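Long-range contacts in peptidase S15/CocE/NonD (PDB 4PF1), which acts as an aminopeptidase, a serine peptidase of the alpha/beta hydrolase fold that probably removes residues from the amino ends of peptides: residues 434-438 with 577-583; 294-299 with 453-458; 196-202 with 255-259. All coordinates share one frame; numbering follows the deposited sequence.

Contact 1: 434-438 with 577-583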
# COMPACT_ATOMS: atom_id res chain seq x y z
N LYS A 434 10.20 -12.85 -31.23
CA LYS A 434 9.87 -12.97 -29.81
C LYS A 434 11.08 -12.53 -28.95
O LYS A 434 11.73 -13.38 -28.32
CB LYS A 434 9.44 -14.41 -29.47
CG LYS A 434 8.00 -14.72 -29.86
CD LYS A 434 7.68 -16.18 -29.62
CE LYS A 434 6.21 -16.45 -29.73
NZ LYS A 434 5.93 -17.90 -29.87
N PRO A 435 11.45 -11.22 -28.93
CA PRO A 435 12.62 -10.82 -28.13
C PRO A 435 12.38 -10.98 -26.64
O PRO A 435 11.24 -10.85 -26.17
CB PRO A 435 12.82 -9.35 -28.51
CG PRO A 435 11.49 -8.88 -28.98
CD PRO A 435 10.83 -10.06 -29.61
N VAL A 436 13.44 -11.29 -25.90
CA VAL A 436 13.38 -11.47 -24.45
C VAL A 436 13.11 -10.10 -23.78
O VAL A 436 13.86 -9.15 -24.01
CB VAL A 436 14.69 -12.14 -23.89
CG1 VAL A 436 14.56 -12.42 -22.40
CG2 VAL A 436 15.03 -13.42 -24.65
N PRO A 437 12.02 -9.96 -22.98
CA PRO A 437 11.78 -8.67 -22.32
C PRO A 437 12.81 -8.42 -21.21
O PRO A 437 13.06 -9.31 -20.40
CB PRO A 437 10.35 -8.81 -21.79
CG PRO A 437 10.15 -10.27 -21.60
CD PRO A 437 11.01 -10.97 -22.60
N TYR A 438 13.45 -7.21 -21.21
CA TYR A 438 14.49 -6.86 -20.23
C TYR A 438 13.92 -6.83 -18.81
O TYR A 438 14.65 -7.02 -17.84
CB TYR A 438 15.18 -5.53 -20.59
CG TYR A 438 14.49 -4.26 -20.13
CD1 TYR A 438 13.30 -3.85 -20.72
CD2 TYR A 438 15.09 -3.40 -19.22
CE1 TYR A 438 12.68 -2.66 -20.34
CE2 TYR A 438 14.49 -2.20 -18.85
CZ TYR A 438 13.28 -1.83 -19.41
OH TYR A 438 12.69 -0.64 -19.05
N GLN A 577 21.70 -14.56 -22.95
CA GLN A 577 20.58 -14.41 -23.88
C GLN A 577 21.01 -13.53 -25.08
O GLN A 577 22.13 -13.02 -25.08
CB GLN A 577 19.34 -13.84 -23.17
CG GLN A 577 19.57 -12.54 -22.42
CD GLN A 577 18.39 -12.18 -21.56
OE1 GLN A 577 18.02 -12.91 -20.64
NE2 GLN A 577 17.80 -11.02 -21.80
N SER A 578 20.14 -13.40 -26.11
CA SER A 578 20.50 -12.67 -27.34
C SER A 578 19.63 -11.42 -27.61
O SER A 578 19.73 -10.83 -28.69
CB SER A 578 20.45 -13.61 -28.53
OG SER A 578 21.55 -14.49 -28.54
N SER A 579 18.81 -11.00 -26.63
CA SER A 579 17.97 -9.81 -26.72
C SER A 579 17.65 -9.27 -25.33
O SER A 579 17.65 -10.04 -24.36
CB SER A 579 16.69 -10.09 -27.51
OG SER A 579 15.98 -11.21 -27.01
N TRP A 580 17.42 -7.95 -25.23
CA TRP A 580 17.14 -7.20 -24.00
C TRP A 580 16.21 -6.05 -24.40
O TRP A 580 16.62 -4.90 -24.46
CB TRP A 580 18.47 -6.68 -23.42
CG TRP A 580 18.76 -7.03 -21.99
CD1 TRP A 580 17.97 -7.74 -21.13
CD2 TRP A 580 19.92 -6.64 -21.24
NE1 TRP A 580 18.57 -7.82 -19.89
CE2 TRP A 580 19.77 -7.15 -19.93
CE3 TRP A 580 21.08 -5.92 -21.56
CZ2 TRP A 580 20.74 -6.97 -18.94
CZ3 TRP A 580 22.04 -5.73 -20.57
CH2 TRP A 580 21.86 -6.25 -19.28
N PHE A 581 14.96 -6.40 -24.73
CA PHE A 581 13.96 -5.55 -25.36
C PHE A 581 12.86 -5.02 -24.39
O PHE A 581 12.50 -5.73 -23.46
CB PHE A 581 13.30 -6.39 -26.48
CG PHE A 581 12.60 -5.62 -27.57
CD1 PHE A 581 13.33 -4.98 -28.57
CD2 PHE A 581 11.22 -5.53 -27.59
CE1 PHE A 581 12.68 -4.25 -29.57
CE2 PHE A 581 10.57 -4.79 -28.59
CZ PHE A 581 11.30 -4.17 -29.57
N PRO A 582 12.30 -3.79 -24.58
CA PRO A 582 12.52 -2.82 -25.67
C PRO A 582 13.65 -1.81 -25.41
O PRO A 582 13.89 -0.97 -26.28
CB PRO A 582 11.17 -2.11 -25.78
CG PRO A 582 10.67 -2.08 -24.36
CD PRO A 582 11.21 -3.33 -23.69
N LEU A 583 14.31 -1.87 -24.23
CA LEU A 583 15.41 -0.96 -23.88
C LEU A 583 16.45 -0.94 -25.01
O LEU A 583 16.78 0.14 -25.50
CB LEU A 583 16.06 -1.37 -22.53
CG LEU A 583 17.27 -0.53 -22.03
CD1 LEU A 583 16.96 0.99 -22.03
CD2 LEU A 583 17.68 -0.97 -20.65
O HOH W 1 15.63 -10.10 -19.81
O HOH W 2 16.73 -8.79 -17.69
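Ser579 and Val436 make a side-chain-to-backbone bond between two irregular segments: Val436 N donates to Ser579 OG over 2.8 Å. Two backbone bonds follow. Phe581 N reaches Val436 O at 3.0 Å, almost straight (172° at the hydrogen), and Tyr438 N reaches Phe581 O at 2.9 Å. Together these two bracket Pro437 in the pattern of a single parallel bridge, and since Pro437 has no N-H to offer, its position is one where the pattern asks nothing of that nitrogen. Gln577 turns its amide back on its own segment, NE2 giving a bond to Ser579 O at 2.7 Å, while a water joins the same NE2 to Pro437 O. A second water accepts from Trp580 NE1 and lies within bonding reach of Tyr438 O. Lys506 takes up the OE1 end of Gln577.

Apolar groups close around this polar seam. The Tyr438 side chain, with chi1 at 84°, rises between its own N and carbonyl carbon, and Leu583 CB sits over the ring centre, 3.9 Å from the centroid and only 5° off the normal. Trp580 CD1 lies 3.6 Å from Tyr438 CB. The Phe581 ring is sandwiched: Pro435 CG lies over one face, 4.0 Å from the centroid, and CB of Pro582, which follows a cis peptide bond, over the opposite one. Helix 231-238 packs on Pro435 and Phe581, and Lys434 bonds to Val470 of the second subunit.

Two prolines in five residues leave fewer N-H groups for strand pairing. The chemistry implies that the Ser579 hydroxyl takes the place of a backbone acceptor for Val436 N, while the Gln577 amide and Trp580 NE1 reach across through waters, so that these buried loops of the C-terminal region are joined without a regular sheet.

Contact 2: 294-299 with 453-458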
# COMPACT_ATOMS: atom_id res chain seq x y z
N PHE A 294 24.61 0.09 -9.04
CA PHE A 294 23.40 -0.29 -9.76
C PHE A 294 22.83 0.86 -10.60
O PHE A 294 21.62 0.92 -10.85
CB PHE A 294 22.35 -0.83 -8.76
CG PHE A 294 22.89 -1.86 -7.80
CD1 PHE A 294 23.31 -3.11 -8.25
CD2 PHE A 294 22.99 -1.59 -6.44
CE1 PHE A 294 23.83 -4.06 -7.37
CE2 PHE A 294 23.49 -2.54 -5.55
CZ PHE A 294 23.91 -3.77 -6.02
N ASP A 295 23.72 1.74 -11.09
CA ASP A 295 23.37 2.88 -11.94
C ASP A 295 22.81 2.38 -13.29
O ASP A 295 23.56 1.88 -14.12
CB ASP A 295 24.59 3.78 -12.16
CG ASP A 295 24.25 5.17 -12.65
OD1 ASP A 295 23.51 5.28 -13.65
OD2 ASP A 295 24.71 6.14 -12.03
N GLN A 296 21.48 2.53 -13.48
CA GLN A 296 20.77 2.06 -14.68
C GLN A 296 20.93 3.01 -15.90
O GLN A 296 20.35 2.75 -16.96
CB GLN A 296 19.27 1.84 -14.35
CG GLN A 296 18.42 3.13 -14.24
CD GLN A 296 18.55 3.91 -12.94
OE1 GLN A 296 19.38 3.62 -12.08
NE2 GLN A 296 17.73 4.96 -12.80
N GLU A 297 21.74 4.08 -15.76
CA GLU A 297 21.92 5.03 -16.86
C GLU A 297 23.39 5.26 -17.23
O GLU A 297 23.71 5.27 -18.42
CB GLU A 297 21.23 6.36 -16.53
CG GLU A 297 19.71 6.28 -16.58
CD GLU A 297 18.94 7.58 -16.54
OE1 GLU A 297 17.69 7.52 -16.43
OE2 GLU A 297 19.56 8.66 -16.64
N ASP A 298 24.27 5.45 -16.23
CA ASP A 298 25.70 5.72 -16.48
C ASP A 298 26.59 4.85 -15.58
O ASP A 298 27.30 5.37 -14.71
CB ASP A 298 26.01 7.22 -16.28
CG ASP A 298 25.25 8.12 -17.23
OD1 ASP A 298 25.69 8.27 -18.38
OD2 ASP A 298 24.22 8.68 -16.81
N ILE A 299 26.56 3.52 -15.81
CA ILE A 299 27.31 2.53 -15.02
C ILE A 299 28.79 2.38 -15.47
O ILE A 299 29.59 1.77 -14.76
CB ILE A 299 26.56 1.16 -15.06
CG1 ILE A 299 26.84 0.31 -13.80
CG2 ILE A 299 26.81 0.39 -16.37
CD1 ILE A 299 25.70 -0.56 -13.37
N TRP A 453 12.08 2.03 -12.99
CA TRP A 453 13.29 2.03 -13.84
C TRP A 453 14.59 2.12 -13.00
O TRP A 453 15.61 1.53 -13.38
CB TRP A 453 13.21 3.20 -14.85
CG TRP A 453 14.50 3.70 -15.44
CD1 TRP A 453 15.12 4.88 -15.15
CD2 TRP A 453 15.20 3.14 -16.56
NE1 TRP A 453 16.20 5.07 -15.99
CE2 TRP A 453 16.29 4.00 -16.84
CE3 TRP A 453 15.06 1.96 -17.31
CZ2 TRP A 453 17.23 3.71 -17.84
CZ3 TRP A 453 15.99 1.68 -18.30
CH2 TRP A 453 17.06 2.55 -18.56
N GLY A 454 14.52 2.83 -11.88
CA GLY A 454 15.64 3.00 -10.96
C GLY A 454 16.00 1.75 -10.19
O GLY A 454 17.11 1.66 -9.67
N GLU A 455 15.08 0.76 -10.13
CA GLU A 455 15.29 -0.49 -9.39
C GLU A 455 15.60 -1.68 -10.31
O GLU A 455 15.91 -2.76 -9.81
CB GLU A 455 14.04 -0.83 -8.54
CG GLU A 455 13.40 0.34 -7.81
CD GLU A 455 12.13 0.02 -7.03
OE1 GLU A 455 11.74 0.83 -6.16
OE2 GLU A 455 11.51 -1.05 -7.29
N TRP A 456 15.49 -1.51 -11.64
CA TRP A 456 15.58 -2.58 -12.63
C TRP A 456 16.88 -3.41 -12.61
O TRP A 456 16.81 -4.61 -12.85
CB TRP A 456 15.25 -2.06 -14.04
CG TRP A 456 16.38 -1.92 -15.03
CD1 TRP A 456 16.95 -0.76 -15.45
CD2 TRP A 456 16.87 -2.95 -15.91
NE1 TRP A 456 17.82 -1.00 -16.48
CE2 TRP A 456 17.81 -2.34 -16.77
CE3 TRP A 456 16.65 -4.33 -16.02
CZ2 TRP A 456 18.54 -3.07 -17.72
CZ3 TRP A 456 17.37 -5.05 -16.95
CH2 TRP A 456 18.30 -4.42 -17.80
N LEU A 457 18.04 -2.81 -12.27
CA LEU A 457 19.29 -3.56 -12.28
C LEU A 457 19.41 -4.60 -11.14
O LEU A 457 20.33 -5.42 -11.17
CB LEU A 457 20.52 -2.64 -12.31
CG LEU A 457 20.82 -1.98 -13.67
CD1 LEU A 457 22.09 -1.19 -13.62
CD2 LEU A 457 20.91 -3.01 -14.80
N VAL A 458 18.46 -4.60 -10.17
CA VAL A 458 18.44 -5.60 -9.09
C VAL A 458 17.19 -6.51 -9.24
O VAL A 458 16.87 -7.27 -8.32
CB VAL A 458 18.59 -5.01 -7.65
CG1 VAL A 458 19.93 -4.31 -7.48
CG2 VAL A 458 17.43 -4.09 -7.28
O HOH W 3 18.80 -0.03 -10.90
O HOH W 4 20.13 0.16 -17.74
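Gln296 and Glu297, which meet Trp453, directly follow Asp295, probably the acid of a catalytic triad with Ser161 and His328. Trp453 NE1 donates to Glu297 OE1 at 2.9 Å, the acceptor lying nearly in the indole plane and offering its anti lone pair. Gln296 works the indole from above: its CG stands over the five-membered ring, 3.6 Å from the centroid. The chain is bent at chi2 (-78°), which lays NE2 against Gly454 CA at 3.4 Å and leads OE1 to the backbone N of His328.

In the canonical alpha/beta hydrolase fold the acid follows strand beta7; here it lies in the loop after strand 287-292. An Asx turn shapes this loop, Asp295 OD1 accepting from the backbone N of Glu297. Asp298 N donates to Asp295 OD1 as well, at 2.7 Å. The other oxygen, OD2, bonds His328 ND1.

Farther along, Val458 CG1 sits over the Phe294 ring, 3.8 Å from its centroid, and Leu457 CD1 meets Ile299 CD1 tip to tip at 3.7 Å. One water links Phe294 O, Gly454 O and Leu457 N; another passes from Trp456 NE1 to Gln296 O.

Contact 3: 196-202 with 255-259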
# COMPACT_ATOMS: atom_id res chain seq x y z
N TRP A 196 23.41 6.16 -24.48
CA TRP A 196 22.89 5.89 -25.83
C TRP A 196 23.14 4.45 -26.32
O TRP A 196 22.24 3.86 -26.91
CB TRP A 196 23.44 6.91 -26.85
CG TRP A 196 23.63 8.30 -26.28
CD1 TRP A 196 24.79 9.01 -26.22
CD2 TRP A 196 22.64 9.10 -25.60
NE1 TRP A 196 24.60 10.20 -25.56
CE2 TRP A 196 23.28 10.28 -25.17
CE3 TRP A 196 21.27 8.93 -25.32
CZ2 TRP A 196 22.59 11.31 -24.52
CZ3 TRP A 196 20.60 9.93 -24.63
CH2 TRP A 196 21.26 11.10 -24.24
N PHE A 197 24.34 3.91 -26.09
CA PHE A 197 24.69 2.53 -26.48
C PHE A 197 25.51 1.84 -25.39
O PHE A 197 26.21 2.51 -24.63
CB PHE A 197 25.53 2.50 -27.79
CG PHE A 197 24.99 3.18 -29.03
CD1 PHE A 197 25.11 4.56 -29.19
CD2 PHE A 197 24.53 2.44 -30.11
CE1 PHE A 197 24.67 5.19 -30.36
CE2 PHE A 197 24.09 3.06 -31.28
CZ PHE A 197 24.16 4.43 -31.40
N HIS A 198 25.46 0.50 -25.35
CA HIS A 198 26.31 -0.35 -24.51
C HIS A 198 27.04 -1.30 -25.43
O HIS A 198 26.43 -2.23 -25.97
CB HIS A 198 25.50 -1.10 -23.44
CG HIS A 198 25.17 -0.27 -22.23
ND1 HIS A 198 25.10 -0.84 -20.98
CD2 HIS A 198 24.87 1.04 -22.13
CE1 HIS A 198 24.76 0.14 -20.16
NE2 HIS A 198 24.60 1.28 -20.81
N MET A 199 28.33 -1.00 -25.70
CA MET A 199 29.21 -1.76 -26.60
C MET A 199 28.53 -2.00 -27.99
O MET A 199 28.58 -3.10 -28.54
CB MET A 199 29.67 -3.08 -25.95
CG MET A 199 30.72 -2.87 -24.87
SD MET A 199 31.13 -4.37 -23.93
CE MET A 199 29.79 -4.36 -22.71
N GLY A 200 27.90 -0.95 -28.52
CA GLY A 200 27.25 -0.97 -29.83
C GLY A 200 25.75 -1.20 -29.86
O GLY A 200 25.10 -0.90 -30.86
N ALA A 201 25.19 -1.78 -28.78
CA ALA A 201 23.75 -2.05 -28.69
C ALA A 201 23.00 -0.77 -28.34
O ALA A 201 23.22 -0.20 -27.27
CB ALA A 201 23.48 -3.14 -27.67
N PHE A 202 22.14 -0.29 -29.26
CA PHE A 202 21.41 0.97 -29.12
C PHE A 202 20.29 0.94 -28.07
O PHE A 202 19.39 0.10 -28.15
CB PHE A 202 20.83 1.41 -30.48
CG PHE A 202 20.15 2.76 -30.49
CD1 PHE A 202 20.79 3.88 -29.96
CD2 PHE A 202 18.89 2.92 -31.05
CE1 PHE A 202 20.16 5.13 -29.98
CE2 PHE A 202 18.28 4.18 -31.08
CZ PHE A 202 18.91 5.28 -30.54
N PHE A 255 20.25 15.50 -32.51
CA PHE A 255 20.91 14.35 -31.88
C PHE A 255 20.50 13.03 -32.52
O PHE A 255 21.34 12.12 -32.59
CB PHE A 255 20.71 14.31 -30.36
CG PHE A 255 21.62 13.33 -29.66
CD1 PHE A 255 23.00 13.36 -29.88
CD2 PHE A 255 21.11 12.37 -28.80
CE1 PHE A 255 23.84 12.45 -29.24
CE2 PHE A 255 21.96 11.46 -28.16
CZ PHE A 255 23.32 11.50 -28.39
N TRP A 256 19.25 12.91 -33.04
CA TRP A 256 18.82 11.70 -33.74
C TRP A 256 19.61 11.55 -35.05
O TRP A 256 20.04 10.44 -35.39
CB TRP A 256 17.30 11.68 -34.02
CG TRP A 256 16.88 10.65 -35.03
CD1 TRP A 256 16.31 10.88 -36.25
CD2 TRP A 256 17.12 9.23 -34.96
NE1 TRP A 256 16.13 9.69 -36.92
CE2 TRP A 256 16.63 8.66 -36.16
CE3 TRP A 256 17.69 8.38 -34.00
CZ2 TRP A 256 16.67 7.28 -36.41
CZ3 TRP A 256 17.73 7.02 -34.24
CH2 TRP A 256 17.22 6.48 -35.43
N LYS A 257 19.83 12.67 -35.77
CA LYS A 257 20.62 12.71 -37.00
C LYS A 257 22.04 12.22 -36.73
O LYS A 257 22.58 11.46 -37.52
CB LYS A 257 20.64 14.13 -37.60
CG LYS A 257 19.26 14.63 -38.05
CD LYS A 257 19.31 16.08 -38.54
CE LYS A 257 19.51 16.20 -40.04
NZ LYS A 257 18.29 15.81 -40.79
N LYS A 258 22.61 12.60 -35.56
CA LYS A 258 23.94 12.17 -35.11
C LYS A 258 23.95 10.66 -34.78
O LYS A 258 24.87 9.96 -35.17
CB LYS A 258 24.39 12.98 -33.89
CG LYS A 258 24.70 14.45 -34.20
CD LYS A 258 24.83 15.26 -32.93
CE LYS A 258 25.09 16.72 -33.21
NZ LYS A 258 25.01 17.54 -31.97
N LEU A 259 22.91 10.17 -34.05
CA LEU A 259 22.78 8.76 -33.67
C LEU A 259 22.65 7.85 -34.90
O LEU A 259 23.33 6.82 -34.97
CB LEU A 259 21.58 8.54 -32.73
CG LEU A 259 21.69 9.08 -31.30
CD1 LEU A 259 20.32 9.17 -30.64
CD2 LEU A 259 22.63 8.24 -30.44
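Trp196 lays one face of its indole against the edge of Phe255. This is an edge-to-face pair, with the five-membered ring and the phenyl centroids 4.6 Å apart and the planes at 66°. Phe255 CZ does much of the touching, 3.4 Å from Trp196 CE2, and the adjoining Phe255 CE2 stands over the middle of the indole. With CG anti to the backbone N (chi1 -167°), the Phe255 ring is carried toward Trp196 and meets it with its CE2-CZ edge.

Four residues on, one helical turn later, Leu259 uses the same side of the helix. Its CG lies against a face of the Phe255 ring, while its CD2 pushes in among three side chains of the other segment: Trp196 CB at 3.9 Å, Phe197 CE1 at 3.7 Å and Phe202 CE1 at 4.0 Å. Phe202 reaches further, its CZ coming 4.3 Å from Trp256 CZ3 at the rim of that indole.

The residues meeting the helix sit at the base of a small beta hairpin. Strands 197-198 and 201-202 are joined by a type I' turn from His198 to Ala201, in which His198 N and Ala201 O, and Ala201 N and His198 O, bond to each other. Met199 and Gly200 both take positive phi, a conformation well suited to glycine at the second of these places. The turn itself points away from helix 254-261 and toward strand 525-534, where His198 ND1 meets Asp531. At the base, Phe202 CD1 lies 3.6 Å above the Phe197 ring, so the two strands offer the leucine one joined apolar surface. Ser207 of helix 204-215 touches Trp196, Phe202 and Leu259 alike, and Lys258, on the same helix as Leu259, forms a salt bridge with Asp18 of the third subunit.

In the fold
Contacts 1 and 3 are buried, whereas contact 2, nearest the centre of the chain, is only partly so and adjoins the probable catalytic site. Their chemistry follows their place: contact 1, between loops of the C-terminal region, combines backbone bonds, a serine hydroxyl and waters with aromatic and proline packing; contact 3, between a hairpin and a helix of the S15 region, is wholly apolar and aromatic; contact 2 joins the two regions and mixes both kinds. Segments 434-438 and 453-458 share the loop between strand 425-430 and helix 462-465, and contacts 1 and 2 touch where Trp456 meets Tyr438 and Trp580 edge-to-face. Contact 3 does not touch them, though nearest atoms come within about 4 Å.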